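Local coordinates for ricin B lectin (Clostridium thermocellum, PDB 3VSF), which acts as an exo-beta-1,3-galactanase, probably hydrolysing O-glycosyl bonds through a family 43 glycoside hydrolase domain joined to a galactose-binding, ricin-type beta-trefoil domain, at residues S184-V189 with R234-L239; G197-A202 with H210-T215; G371-V376 with W390-S395; T361-V366 with W400-V405. All coordinates share one frame; numbering follows the deposited sequence.

Contact 1. Residues S184-V189 with R234-L239; sequences SRDCNV and REAPCL
Asn188 spans the gap to Pro237 and ties together the first strands of two successive four-stranded sheets, which are neighbouring blades of the five-bladed beta-propeller characteristic of family 43 glycoside hydrolases. Its ND2 donates to Pro237 O at 2.8 Å; the N-H...O angle is 159°, the acceptor lies almost in the amide plane, and the donor approaches a lone pair in the carbonyl plane. The other limb of the amide is used too, since Asn188 OD1 accepts from Val189 N at 2.8 Å. Bonds at both ends fix the rotation of the group and leave ND2 3.7 Å from Cys238 SG.

Both hydrogen bonds between the segments use a side chain, consistent with axes of strands 187-189 and 237-239 that, though nearly parallel (10° apart), stay 6.4 Å from each other, wide for a regular ladder. Ahead of the strands, Asp186 turns CG beside its own backbone N (chi1 -71°), and OD2 takes a weak, 3.5 Å hydrogen bond from Ala236 N. Its stronger partner is Arg119 on strand 116-124, through a salt bridge to the same oxygen. Further out, backbone bonds of Asn188 to Ile200 and of Glu235 to Ser251 seat each segment in its own blade. The side chains of Asp186 and Glu235 cross at about a right angle, with Asp186 OD2 3.9 Å from Glu235 CB and 4.4 Å from Glu235 OE1.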
loop_
_atom_site.group_PDB
_atom_site.type_symbol
_atom_site.label_atom_id
_atom_site.label_comp_id
_atom_site.label_asym_id
_atom_site.label_seq_id
_atom_site.Cartn_x
_atom_site.Cartn_y
_atom_site.Cartn_z
ATOM N N SER A 184 6.705 -23.685 2.075
ATOM C CA SER A 184 6.229 -22.476 2.735
ATOM C C SER A 184 7.260 -21.357 2.657
ATOM O O SER A 184 8.213 -21.323 3.437
ATOM C CB SER A 184 5.881 -22.767 4.196
ATOM O OG SER A 184 5.521 -21.582 4.884
ATOM N N ARG A 185 7.066 -20.443 1.711
ATOM C CA ARG A 185 7.968 -19.306 1.553
ATOM C C ARG A 185 7.338 -18.015 2.073
ATOM O O ARG A 185 7.135 -17.862 3.277
ATOM C CB ARG A 185 8.404 -19.155 0.094
ATOM C CG ARG A 185 9.266 -20.304 -0.406
ATOM C CD ARG A 185 10.117 -19.888 -1.594
ATOM N NE ARG A 185 11.142 -20.881 -1.907
ATOM C CZ ARG A 185 11.047 -21.772 -2.888
ATOM N NH1 ARG A 185 9.971 -21.797 -3.663
ATOM N NH2 ARG A 185 12.030 -22.637 -3.098
ATOM N N ASP A 186 7.039 -17.086 1.168
ATOM C CA ASP A 186 6.401 -15.831 1.553
ATOM C C ASP A 186 5.149 -16.109 2.373
ATOM O O ASP A 186 4.279 -16.870 1.950
ATOM C CB ASP A 186 6.060 -14.993 0.319
ATOM C CG ASP A 186 7.291 -14.413 -0.351
ATOM O OD1 ASP A 186 8.386 -14.994 -0.191
ATOM O OD2 ASP A 186 7.164 -13.376 -1.036
ATOM N N CYS A 187 5.061 -15.493 3.547
ATOM C CA CYS A 187 3.993 -15.810 4.488
ATOM C C CYS A 187 3.391 -14.576 5.153
ATOM O O CYS A 187 3.838 -13.451 4.928
ATOM C CB CYS A 187 4.515 -16.756 5.568
ATOM S SG CYS A 187 5.823 -16.037 6.585
ATOM N N ASN A 188 2.373 -14.807 5.978
ATOM C CA ASN A 188 1.725 -13.747 6.740
ATOM C C ASN A 188 0.722 -14.336 7.729
ATOM O O ASN A 188 0.248 -15.456 7.546
ATOM C CB ASN A 188 1.030 -12.758 5.803
ATOM C CG ASN A 188 1.011 -11.347 6.356
ATOM O OD1 ASN A 188 1.003 -11.143 7.570
ATOM N ND2 ASN A 188 1.011 -10.363 5.465
ATOM N N VAL A 189 0.404 -13.582 8.777
ATOM C CA VAL A 189 -0.513 -14.061 9.808
ATOM C C VAL A 189 -1.791 -13.231 9.873
ATOM O O VAL A 189 -1.812 -12.070 9.465
ATOM C CB VAL A 189 0.151 -14.066 11.197
ATOM C CG1 VAL A 189 1.352 -14.997 11.207
ATOM C CG2 VAL A 189 0.559 -12.657 11.595
ATOM N N ARG A 234 0.822 -16.232 -6.800
ATOM C CA ARG A 234 0.747 -14.979 -6.056
ATOM C C ARG A 234 1.676 -15.011 -4.846
ATOM O O ARG A 234 1.787 -16.030 -4.165
ATOM C CB ARG A 234 -0.690 -14.698 -5.614
ATOM C CG ARG A 234 -1.697 -14.670 -6.754
ATOM C CD ARG A 234 -1.251 -13.732 -7.863
ATOM N NE ARG A 234 -1.089 -12.361 -7.389
ATOM C CZ ARG A 234 -0.656 -11.357 -8.146
ATOM N NH1 ARG A 234 -0.337 -11.570 -9.415
ATOM N NH2 ARG A 234 -0.540 -10.141 -7.633
ATOM N N GLU A 235 2.341 -13.890 -4.580
ATOM C CA GLU A 235 3.306 -13.812 -3.487
ATOM C C GLU A 235 2.978 -12.690 -2.506
ATOM O O GLU A 235 1.957 -12.018 -2.638
ATOM C CB GLU A 235 4.719 -13.618 -4.041
ATOM C CG GLU A 235 5.090 -14.602 -5.135
ATOM C CD GLU A 235 4.859 -16.041 -4.722
ATOM O OE1 GLU A 235 5.242 -16.406 -3.591
ATOM O OE2 GLU A 235 4.284 -16.804 -5.526
ATOM N N ALA A 236 3.857 -12.502 -1.526
ATOM C CA ALA A 236 3.699 -11.460 -0.512
ATOM C C ALA A 236 2.242 -11.234 -0.110
ATOM O O ALA A 236 1.742 -10.112 -0.187
ATOM C CB ALA A 236 4.322 -10.160 -0.993
ATOM N N PRO A 237 1.560 -12.299 0.336
ATOM C CA PRO A 237 0.134 -12.197 0.658
ATOM C C PRO A 237 -0.128 -11.419 1.943
ATOM O O PRO A 237 0.658 -11.494 2.888
ATOM C CB PRO A 237 -0.282 -13.659 0.834
ATOM C CG PRO A 237 0.953 -14.334 1.309
ATOM C CD PRO A 237 2.092 -13.647 0.606
ATOM N N CYS A 238 -1.228 -10.674 1.964
ATOM C CA CYS A 238 -1.661 -9.952 3.154
ATOM C C CYS A 238 -3.133 -10.245 3.409
ATOM O O CYS A 238 -3.982 -9.971 2.561
ATOM C CB CYS A 238 -1.450 -8.446 2.980
ATOM S SG CYS A 238 0.269 -7.947 2.725
ATOM N N LEU A 239 -3.435 -10.807 4.574
ATOM C CA LEU A 239 -4.805 -11.182 4.898
ATOM C C LEU A 239 -5.430 -10.226 5.908
ATOM O O LEU A 239 -4.907 -10.041 7.007
ATOM C CB LEU A 239 -4.857 -12.617 5.427
ATOM C CG LEU A 239 -6.252 -13.192 5.671
ATOM C CD1 LEU A 239 -7.110 -13.058 4.422
ATOM C CD2 LEU A 239 -6.166 -14.643 6.114
#

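Contact 2. Residues G197-A202 with H210-T215; sequences GYFISA and HLYELT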
loop_
_atom_site.group_PDB
_atom_site.type_symbol
_atom_site.label_atom_id
_atom_site.label_comp_id
_atom_site.label_asym_id
_atom_site.label_seq_id
_atom_site.Cartn_x
_atom_site.Cartn_y
_atom_site.Cartn_z
ATOM N N GLY A 197 -6.663 -18.229 14.910
ATOM C CA GLY A 197 -5.435 -17.785 14.281
ATOM C C GLY A 197 -5.233 -18.437 12.929
ATOM O O GLY A 197 -5.630 -19.583 12.716
ATOM N N TYR A 198 -4.614 -17.706 12.010
ATOM C CA TYR A 198 -4.387 -18.215 10.665
ATOM C C TYR A 198 -2.990 -17.884 10.157
ATOM O O TYR A 198 -2.465 -16.798 10.404
ATOM C CB TYR A 198 -5.440 -17.667 9.700
ATOM C CG TYR A 198 -6.838 -18.169 9.973
ATOM C CD1 TYR A 198 -7.337 -19.283 9.312
ATOM C CD2 TYR A 198 -7.659 -17.533 10.895
ATOM C CE1 TYR A 198 -8.615 -19.747 9.558
ATOM C CE2 TYR A 198 -8.936 -17.990 11.149
ATOM C CZ TYR A 198 -9.410 -19.097 10.478
ATOM O OH TYR A 198 -10.683 -19.555 10.728
ATOM N N PHE A 199 -2.396 -18.837 9.450
ATOM C CA PHE A 199 -1.088 -18.653 8.839
ATOM C C PHE A 199 -1.188 -18.942 7.348
ATOM O O PHE A 199 -1.680 -19.995 6.945
ATOM C CB PHE A 199 -0.058 -19.578 9.491
ATOM C CG PHE A 199 1.298 -19.535 8.844
ATOM C CD1 PHE A 199 2.213 -18.552 9.185
ATOM C CD2 PHE A 199 1.662 -20.484 7.902
ATOM C CE1 PHE A 199 3.463 -18.513 8.593
ATOM C CE2 PHE A 199 2.910 -20.449 7.307
ATOM C CZ PHE A 199 3.811 -19.462 7.654
ATOM N N ILE A 200 -0.730 -18.002 6.530
ATOM C CA ILE A 200 -0.798 -18.159 5.084
ATOM C C ILE A 200 0.594 -18.078 4.467
ATOM O O ILE A 200 1.417 -17.262 4.879
ATOM C CB ILE A 200 -1.725 -17.098 4.445
ATOM C CG1 ILE A 200 -1.903 -17.370 2.949
ATOM C CG2 ILE A 200 -1.183 -15.696 4.683
ATOM C CD1 ILE A 200 -2.877 -16.432 2.273
ATOM N N SER A 201 0.854 -18.936 3.486
ATOM C CA SER A 201 2.155 -18.964 2.827
ATOM C C SER A 201 2.062 -19.587 1.439
ATOM O O SER A 201 1.115 -20.311 1.134
ATOM C CB SER A 201 3.175 -19.726 3.678
ATOM O OG SER A 201 2.800 -21.085 3.835
ATOM N N ALA A 202 3.054 -19.300 0.602
ATOM C CA ALA A 202 3.091 -19.826 -0.757
ATOM C C ALA A 202 3.646 -21.246 -0.789
ATOM O O ALA A 202 4.781 -21.491 -0.377
ATOM C CB ALA A 202 3.911 -18.914 -1.656
ATOM N N HIS A 210 -1.419 -21.370 0.400
ATOM C CA HIS A 210 -2.025 -22.228 1.408
ATOM C C HIS A 210 -2.426 -21.435 2.647
ATOM O O HIS A 210 -1.603 -20.746 3.250
ATOM C CB HIS A 210 -1.075 -23.367 1.791
ATOM C CG HIS A 210 -1.064 -24.500 0.812
ATOM N ND1 HIS A 210 -0.290 -25.628 0.988
ATOM C CD2 HIS A 210 -1.736 -24.684 -0.348
ATOM C CE1 HIS A 210 -0.483 -26.454 -0.024
ATOM N NE2 HIS A 210 -1.357 -25.906 -0.849
ATOM N N LEU A 211 -3.699 -21.533 3.013
ATOM C CA LEU A 211 -4.199 -20.900 4.226
ATOM C C LEU A 211 -4.345 -21.944 5.326
ATOM O O LEU A 211 -5.243 -22.783 5.278
ATOM C CB LEU A 211 -5.544 -20.221 3.966
ATOM C CG LEU A 211 -6.181 -19.507 5.161
ATOM C CD1 LEU A 211 -5.275 -18.393 5.666
ATOM C CD2 LEU A 211 -7.551 -18.961 4.794
ATOM N N TYR A 212 -3.455 -21.891 6.311
ATOM C CA TYR A 212 -3.472 -22.850 7.409
ATOM C C TYR A 212 -4.192 -22.286 8.626
ATOM O O TYR A 212 -3.952 -21.148 9.028
ATOM C CB TYR A 212 -2.045 -23.248 7.798
ATOM C CG TYR A 212 -1.214 -23.785 6.657
ATOM C CD1 TYR A 212 -1.310 -25.114 6.267
ATOM C CD2 TYR A 212 -0.326 -22.965 5.975
ATOM C CE1 TYR A 212 -0.548 -25.610 5.225
ATOM C CE2 TYR A 212 0.440 -23.451 4.933
ATOM C CZ TYR A 212 0.325 -24.774 4.562
ATOM O OH TYR A 212 1.086 -25.259 3.524
ATOM N N GLU A 213 -5.074 -23.089 9.210
ATOM C CA GLU A 213 -5.731 -22.721 10.456
ATOM C C GLU A 213 -4.878 -23.179 11.631
ATOM O O GLU A 213 -4.485 -24.342 11.705
ATOM C CB GLU A 213 -7.123 -23.348 10.542
ATOM C CG GLU A 213 -7.856 -23.049 11.841
ATOM C CD GLU A 213 -9.223 -23.700 11.906
ATOM O OE1 GLU A 213 -9.652 -24.292 10.892
ATOM O OE2 GLU A 213 -9.871 -23.621 12.971
ATOM N N LEU A 214 -4.588 -22.261 12.545
ATOM C CA LEU A 214 -3.729 -22.564 13.682
ATOM C C LEU A 214 -4.517 -23.131 14.858
ATOM O O LEU A 214 -5.718 -22.896 14.987
ATOM C CB LEU A 214 -2.973 -21.311 14.126
ATOM C CG LEU A 214 -2.129 -20.619 13.056
ATOM C CD1 LEU A 214 -1.470 -19.371 13.622
ATOM C CD2 LEU A 214 -1.089 -21.576 12.497
ATOM N N THR A 215 -3.829 -23.882 15.711
ATOM C CA THR A 215 -4.414 -24.363 16.954
ATOM C C THR A 215 -4.655 -23.174 17.881
ATOM O O THR A 215 -4.111 -22.093 17.655
ATOM C CB THR A 215 -3.497 -25.391 17.645
ATOM O OG1 THR A 215 -2.170 -24.860 17.746
ATOM C CG2 THR A 215 -3.454 -26.685 16.850
#
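Tyr212 lies alongside Phe199, both side chains pointing the same way. With CG set beside the backbone N (chi1 -55°), its CB sits 3.4 Å from Phe199 O. Tyr212 CG stays 3.8 Å from Phe199 O, and the next atom, CD2, meets Phe199 CD2 at 3.7 Å, at the edge of the Phe199 ring and near its plane. Tyr212 CE2 then comes 3.5 Å from Ser201 OG, which is in the ring plane and finds its polar partner in Ser184 OG, in the loop ahead of strand 187-191. At the tip, Tyr212 OH accepts from His210 ND1 at 2.9 Å, within the imidazole plane.

The backbone beneath is a beta hairpin, the second and third strands of one propeller blade, running antiparallel at 152°. Phe199 with Tyr212 and Ser201 with His210 are hydrogen-bonded pairs, each joined by two N-H...O bonds, and Leu214 N adds a fifth to Gly197 O. The non-hydrogen-bonded pairs turn their side chains to the opposite face, where Leu211 CD1 fits between Tyr198 CB (4.1 Å) and Ile200 CB (4.0 Å). Nearby, Tyr198 and Glu213 run side by side, with Tyr198 CE1 4.0 Å from Glu213 CB.

Contact 3. Residues G371-V376 with W390-S395; sequences GKVLDV and WTDNGS
Lys372 meets Thr391 with its carbon chain and sends its ammonium group elsewhere. A bend at chi2 (-69°) folds the chain over the start of the loop, bringing Lys372 CE to 3.2 Å from Thr391 OG1, while NZ bonds to Thr475 O and the threonine hydroxyl is engaged by Asp477. Next to this crossing lies the one beta bridge of the contact, the antiparallel hydrogen-bonded pair of Val373 and Trp390. Val373 N donates to Trp390 O at 2.7 Å in an almost straight bond (174°); the return bond, Trp390 N to Val373 O, measures 2.9 Å.

These residues belong to a hairpin of the beta-trefoil, strand 373-376 with strand 385-390, where the second strand gives way to a loop. Val373 turns both methyls to Asp392, CG2 lying 4.0 Å from its CA. Asp392 OD1 accepts from Gly394 N at 3.3 Å, an Asx turn, and Gln398 bonds to Thr391 O and Asn393 N. Two residues on from Val373, Asp375 lies side by side with Trp390, with Asp375 OD2 3.6 Å from Trp390 CB. Cohesion between the two segments thus comes from paired backbone bonds and carbon packing, whereas the polar ends of Lys372 and Thr391 connect the hairpin to the 475-477 region.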
loop_
_atom_site.group_PDB
_atom_site.type_symbol
_atom_site.label_atom_id
_atom_site.label_comp_id
_atom_site.label_asym_id
_atom_site.label_seq_id
_atom_site.Cartn_x
_atom_site.Cartn_y
_atom_site.Cartn_z
ATOM N N GLY A 371 -16.290 31.810 -18.597
ATOM C CA GLY A 371 -16.318 32.466 -17.303
ATOM C C GLY A 371 -16.668 31.486 -16.200
ATOM O O GLY A 371 -16.744 31.853 -15.028
ATOM N N LYS A 372 -16.889 30.233 -16.584
ATOM C CA LYS A 372 -17.179 29.171 -15.628
ATOM C C LYS A 372 -15.880 28.639 -15.029
ATOM O O LYS A 372 -14.799 28.872 -15.569
ATOM C CB LYS A 372 -17.948 28.036 -16.307
ATOM C CG LYS A 372 -19.286 28.449 -16.900
ATOM C CD LYS A 372 -20.297 28.785 -15.817
ATOM C CE LYS A 372 -21.669 29.081 -16.406
ATOM N NZ LYS A 372 -21.655 30.275 -17.296
ATOM N N VAL A 373 -15.988 27.924 -13.913
ATOM C CA VAL A 373 -14.809 27.403 -13.228
ATOM C C VAL A 373 -14.753 25.879 -13.247
ATOM O O VAL A 373 -15.776 25.210 -13.393
ATOM C CB VAL A 373 -14.743 27.887 -11.769
ATOM C CG1 VAL A 373 -14.700 29.407 -11.716
ATOM C CG2 VAL A 373 -15.927 27.352 -10.978
ATOM N N LEU A 374 -13.548 25.337 -13.095
ATOM C CA LEU A 374 -13.350 23.894 -13.089
ATOM C C LEU A 374 -14.063 23.266 -11.897
ATOM O O LEU A 374 -13.907 23.717 -10.761
ATOM C CB LEU A 374 -11.860 23.557 -13.051
ATOM C CG LEU A 374 -11.492 22.162 -13.559
ATOM C CD1 LEU A 374 -11.906 22.016 -15.014
ATOM C CD2 LEU A 374 -10.006 21.899 -13.393
ATOM N N ASP A 375 -14.844 22.224 -12.161
ATOM C CA ASP A 375 -15.678 21.615 -11.132
ATOM C C ASP A 375 -15.848 20.120 -11.384
ATOM O O ASP A 375 -15.442 19.606 -12.427
ATOM C CB ASP A 375 -17.047 22.304 -11.098
ATOM C CG ASP A 375 -17.903 21.857 -9.929
ATOM O OD1 ASP A 375 -17.345 21.620 -8.839
ATOM O OD2 ASP A 375 -19.136 21.744 -10.099
ATOM N N VAL A 376 -16.441 19.424 -10.420
ATOM C CA VAL A 376 -16.760 18.011 -10.576
ATOM C C VAL A 376 -18.264 17.849 -10.754
ATOM O O VAL A 376 -19.048 18.485 -10.051
ATOM C CB VAL A 376 -16.300 17.187 -9.356
ATOM C CG1 VAL A 376 -16.723 15.735 -9.504
ATOM C CG2 VAL A 376 -14.793 17.292 -9.181
ATOM N N TRP A 390 -18.566 24.871 -14.228
ATOM C CA TRP A 390 -19.764 25.323 -13.535
ATOM C C TRP A 390 -19.613 26.766 -13.071
ATOM O O TRP A 390 -18.506 27.302 -13.032
ATOM C CB TRP A 390 -20.067 24.416 -12.343
ATOM C CG TRP A 390 -21.508 24.424 -11.938
ATOM C CD1 TRP A 390 -22.103 25.252 -11.032
ATOM C CD2 TRP A 390 -22.539 23.560 -12.430
ATOM N NE1 TRP A 390 -23.441 24.958 -10.928
ATOM C CE2 TRP A 390 -23.734 23.922 -11.777
ATOM C CE3 TRP A 390 -22.568 22.516 -13.360
ATOM C CZ2 TRP A 390 -24.944 23.277 -12.023
ATOM C CZ3 TRP A 390 -23.770 21.877 -13.602
ATOM C CH2 TRP A 390 -24.941 22.259 -12.937
ATOM N N THR A 391 -20.734 27.388 -12.721
ATOM C CA THR A 391 -20.729 28.770 -12.261
ATOM C C THR A 391 -20.021 28.895 -10.916
ATOM O O THR A 391 -20.235 28.083 -10.015
ATOM C CB THR A 391 -22.159 29.328 -12.133
ATOM O OG1 THR A 391 -22.834 29.218 -13.392
ATOM C CG2 THR A 391 -22.126 30.786 -11.705
ATOM N N ASP A 392 -19.176 29.914 -10.790
ATOM C CA ASP A 392 -18.460 30.168 -9.548
ATOM C C ASP A 392 -19.446 30.344 -8.397
ATOM O O ASP A 392 -20.082 31.390 -8.271
ATOM C CB ASP A 392 -17.586 31.417 -9.686
ATOM C CG ASP A 392 -16.655 31.614 -8.503
ATOM O OD1 ASP A 392 -16.974 31.123 -7.400
ATOM O OD2 ASP A 392 -15.602 32.263 -8.679
ATOM N N ASN A 393 -19.570 29.317 -7.563
ATOM C CA ASN A 393 -20.482 29.367 -6.424
ATOM C C ASN A 393 -19.764 29.180 -5.089
ATOM O O ASN A 393 -20.395 28.903 -4.069
ATOM C CB ASN A 393 -21.599 28.331 -6.581
ATOM C CG ASN A 393 -21.086 26.905 -6.536
ATOM O OD1 ASN A 393 -19.892 26.657 -6.704
ATOM N ND2 ASN A 393 -21.989 25.957 -6.315
ATOM N N GLY A 394 -18.444 29.335 -5.108
ATOM C CA GLY A 394 -17.639 29.240 -3.902
ATOM C C GLY A 394 -17.765 27.908 -3.186
ATOM O O GLY A 394 -17.577 27.829 -1.970
ATOM N N SER A 395 -18.081 26.860 -3.938
ATOM C CA SER A 395 -18.252 25.530 -3.367
ATOM C C SER A 395 -16.918 24.799 -3.252
ATOM O O SER A 395 -15.916 25.222 -3.828
ATOM C CB SER A 395 -19.231 24.710 -4.210
ATOM O OG SER A 395 -19.446 23.430 -3.643
#

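Contact 4. Residues T361-V366 with W400-V405; sequences TRYKLV and WYLVDV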
loop_
_atom_site.group_PDB
_atom_site.type_symbol
_atom_site.label_atom_id
_atom_site.label_comp_id
_atom_site.label_asym_id
_atom_site.label_seq_id
_atom_site.Cartn_x
_atom_site.Cartn_y
_atom_site.Cartn_z
ATOM N N THR A 361 -2.618 26.200 -0.298
ATOM C CA THR A 361 -3.278 27.264 -1.050
ATOM C C THR A 361 -4.363 26.711 -1.973
ATOM O O THR A 361 -4.098 25.858 -2.820
ATOM C CB THR A 361 -2.275 28.083 -1.885
ATOM O OG1 THR A 361 -1.309 28.690 -1.019
ATOM C CG2 THR A 361 -2.997 29.169 -2.666
ATOM N N ARG A 362 -5.585 27.203 -1.798
ATOM C CA ARG A 362 -6.718 26.772 -2.612
ATOM C C ARG A 362 -6.853 27.636 -3.863
ATOM O O ARG A 362 -6.534 28.825 -3.843
ATOM C CB ARG A 362 -8.007 26.827 -1.793
ATOM C CG ARG A 362 -8.077 25.808 -0.666
ATOM C CD ARG A 362 -9.096 26.226 0.382
ATOM N NE ARG A 362 -9.849 25.092 0.914
ATOM C CZ ARG A 362 -9.449 24.336 1.931
ATOM N NH1 ARG A 362 -8.292 24.581 2.531
ATOM N NH2 ARG A 362 -10.206 23.328 2.345
ATOM N N TYR A 363 -7.327 27.036 -4.951
ATOM C CA TYR A 363 -7.456 27.753 -6.215
ATOM C C TYR A 363 -8.779 27.486 -6.925
ATOM O O TYR A 363 -9.444 26.479 -6.680
ATOM C CB TYR A 363 -6.307 27.392 -7.159
ATOM C CG TYR A 363 -4.942 27.850 -6.703
ATOM C CD1 TYR A 363 -4.533 29.165 -6.883
ATOM C CD2 TYR A 363 -4.054 26.963 -6.109
ATOM C CE1 TYR A 363 -3.282 29.586 -6.475
ATOM C CE2 TYR A 363 -2.800 27.375 -5.698
ATOM C CZ TYR A 363 -2.420 28.687 -5.883
ATOM O OH TYR A 363 -1.173 29.102 -5.474
ATOM N N LYS A 364 -9.148 28.408 -7.808
ATOM C CA LYS A 364 -10.258 28.215 -8.730
ATOM C C LYS A 364 -9.739 28.400 -10.148
ATOM O O LYS A 364 -8.954 29.311 -10.411
ATOM C CB LYS A 364 -11.379 29.217 -8.457
ATOM C CG LYS A 364 -12.380 28.778 -7.402
ATOM C CD LYS A 364 -13.412 29.869 -7.149
ATOM C CE LYS A 364 -14.524 29.386 -6.230
ATOM N NZ LYS A 364 -15.353 28.326 -6.869
ATOM N N LEU A 365 -10.167 27.533 -11.058
ATOM C CA LEU A 365 -9.752 27.637 -12.453
ATOM C C LEU A 365 -10.880 28.193 -13.313
ATOM O O LEU A 365 -11.842 27.493 -13.622
ATOM C CB LEU A 365 -9.285 26.279 -12.979
ATOM C CG LEU A 365 -7.977 25.768 -12.370
ATOM C CD1 LEU A 365 -7.647 24.374 -12.872
ATOM C CD2 LEU A 365 -6.842 26.732 -12.677
ATOM N N VAL A 366 -10.750 29.460 -13.697
ATOM C CA VAL A 366 -11.798 30.148 -14.439
ATOM C C VAL A 366 -11.517 30.161 -15.938
ATOM O O VAL A 366 -10.462 30.616 -16.377
ATOM C CB VAL A 366 -11.955 31.602 -13.955
ATOM C CG1 VAL A 366 -13.193 32.231 -14.571
ATOM C CG2 VAL A 366 -12.027 31.647 -12.438
ATOM N N TRP A 400 -9.142 23.724 -5.738
ATOM C CA TRP A 400 -8.093 22.787 -6.129
ATOM C C TRP A 400 -6.730 23.125 -5.529
ATOM O O TRP A 400 -6.326 24.288 -5.494
ATOM C CB TRP A 400 -7.984 22.734 -7.656
ATOM C CG TRP A 400 -9.279 22.410 -8.340
ATOM C CD1 TRP A 400 -10.303 23.273 -8.608
ATOM C CD2 TRP A 400 -9.688 21.134 -8.847
ATOM N NE1 TRP A 400 -11.324 22.612 -9.247
ATOM C CE2 TRP A 400 -10.971 21.298 -9.407
ATOM C CE3 TRP A 400 -9.094 19.868 -8.883
ATOM C CZ2 TRP A 400 -11.670 20.245 -9.993
ATOM C CZ3 TRP A 400 -9.790 18.825 -9.466
ATOM C CH2 TRP A 400 -11.065 19.020 -10.013
ATOM N N TYR A 401 -6.025 22.098 -5.060
ATOM C CA TYR A 401 -4.652 22.253 -4.595
ATOM C C TYR A 401 -3.694 22.102 -5.768
ATOM O O TYR A 401 -4.056 21.547 -6.803
ATOM C CB TYR A 401 -4.308 21.202 -3.540
ATOM C CG TYR A 401 -5.124 21.274 -2.272
ATOM C CD1 TYR A 401 -4.963 22.322 -1.377
ATOM C CD2 TYR A 401 -6.038 20.277 -1.957
ATOM C CE1 TYR A 401 -5.704 22.385 -0.212
ATOM C CE2 TYR A 401 -6.781 20.331 -0.794
ATOM C CZ TYR A 401 -6.610 21.387 0.074
ATOM O OH TYR A 401 -7.349 21.445 1.233
ATOM N N LEU A 402 -2.470 22.587 -5.599
ATOM C CA LEU A 402 -1.435 22.407 -6.611
ATOM C C LEU A 402 -0.166 21.823 -5.994
ATOM O O LEU A 402 0.569 22.517 -5.291
ATOM C CB LEU A 402 -1.128 23.727 -7.317
ATOM C CG LEU A 402 -2.243 24.320 -8.181
ATOM C CD1 LEU A 402 -1.780 25.616 -8.828
ATOM C CD2 LEU A 402 -2.699 23.324 -9.239
ATOM N N VAL A 403 0.085 20.545 -6.265
ATOM C CA VAL A 403 1.226 19.846 -5.686
ATOM C C VAL A 403 2.345 19.631 -6.703
ATOM O O VAL A 403 2.202 18.842 -7.636
ATOM C CB VAL A 403 0.809 18.479 -5.113
ATOM C CG1 VAL A 403 2.008 17.776 -4.495
ATOM C CG2 VAL A 403 -0.304 18.649 -4.090
ATOM N N ASP A 404 3.457 20.333 -6.511
ATOM C CA ASP A 404 4.612 20.205 -7.393
ATOM C C ASP A 404 5.130 18.768 -7.385
ATOM O O ASP A 404 5.218 18.140 -6.330
ATOM C CB ASP A 404 5.716 21.176 -6.962
ATOM C CG ASP A 404 6.774 21.373 -8.031
ATOM O OD1 ASP A 404 7.088 22.541 -8.345
ATOM O OD2 ASP A 404 7.296 20.366 -8.553
ATOM N N VAL A 405 5.466 18.249 -8.561
ATOM C CA VAL A 405 5.887 16.856 -8.687
ATOM C C VAL A 405 7.149 16.693 -9.530
ATOM O O VAL A 405 7.386 15.632 -10.107
ATOM C CB VAL A 405 4.771 15.989 -9.301
ATOM C CG1 VAL A 405 3.547 15.988 -8.400
ATOM C CG2 VAL A 405 4.417 16.489 -10.694
#
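The guanidinium of Arg362 has Tyr401 OH over one face, 3.2 Å above its plane and displaced toward the rim; the nearest nitrogen, Arg362 NH1, is 3.5 Å from that oxygen. Because guanidinium and phenol planes are 70° apart, this is an approach of the hydroxyl to a face, not a stack. The Tyr363 ring receives Leu402 CD1 in an off-centre CH-pi contact, 4.1 Å from the centroid and 29° off the normal, and has Trp400 O at its edge. Tyr363 O in turn lies in the plane of the Trp400 indole, 3.8 Å from CD1 at the edge.

At the backbone, Tyr363 and Trp400 form a single antiparallel hydrogen-bonded bridge. Trp400 N donates to Tyr363 O at 2.9 Å; the reverse bond, Tyr363 N to Trp400 O, is weak at 3.0 Å. Strands 363-367 and 400-404 are the outermost of a six-stranded antiparallel sheet, so this bridge closes the sheet into the barrel of the beta-trefoil. Trp400 NE1 donates to Leu374 O, tying the barrel to the hairpin of strands 373-376 and 385-390. Its side chain is about 9 Å from that of Asp422, which binds beta-D-galactose in another structure of this protein but not here.

In the fold
The four contacts fall into two pairs, one in each domain. Contact 2 is nested along the chain within the loop closed by contact 1, their centres 10 Å apart; they meet through strands 187-191 and 197-203 of one propeller blade, so one pair shows packing within a blade and its seam with the next. Contact 3 is likewise nested inside contact 4, 14 Å away between centres, and Leu374 N bonds to Leu365 O where strands 363-367 and 373-376 succeed each other in the trefoil. Between the pairs, centres are 41 to 53 Å apart with no touching atoms, consistent with hydrolase and sugar-binding domains that are built independently and follow in series.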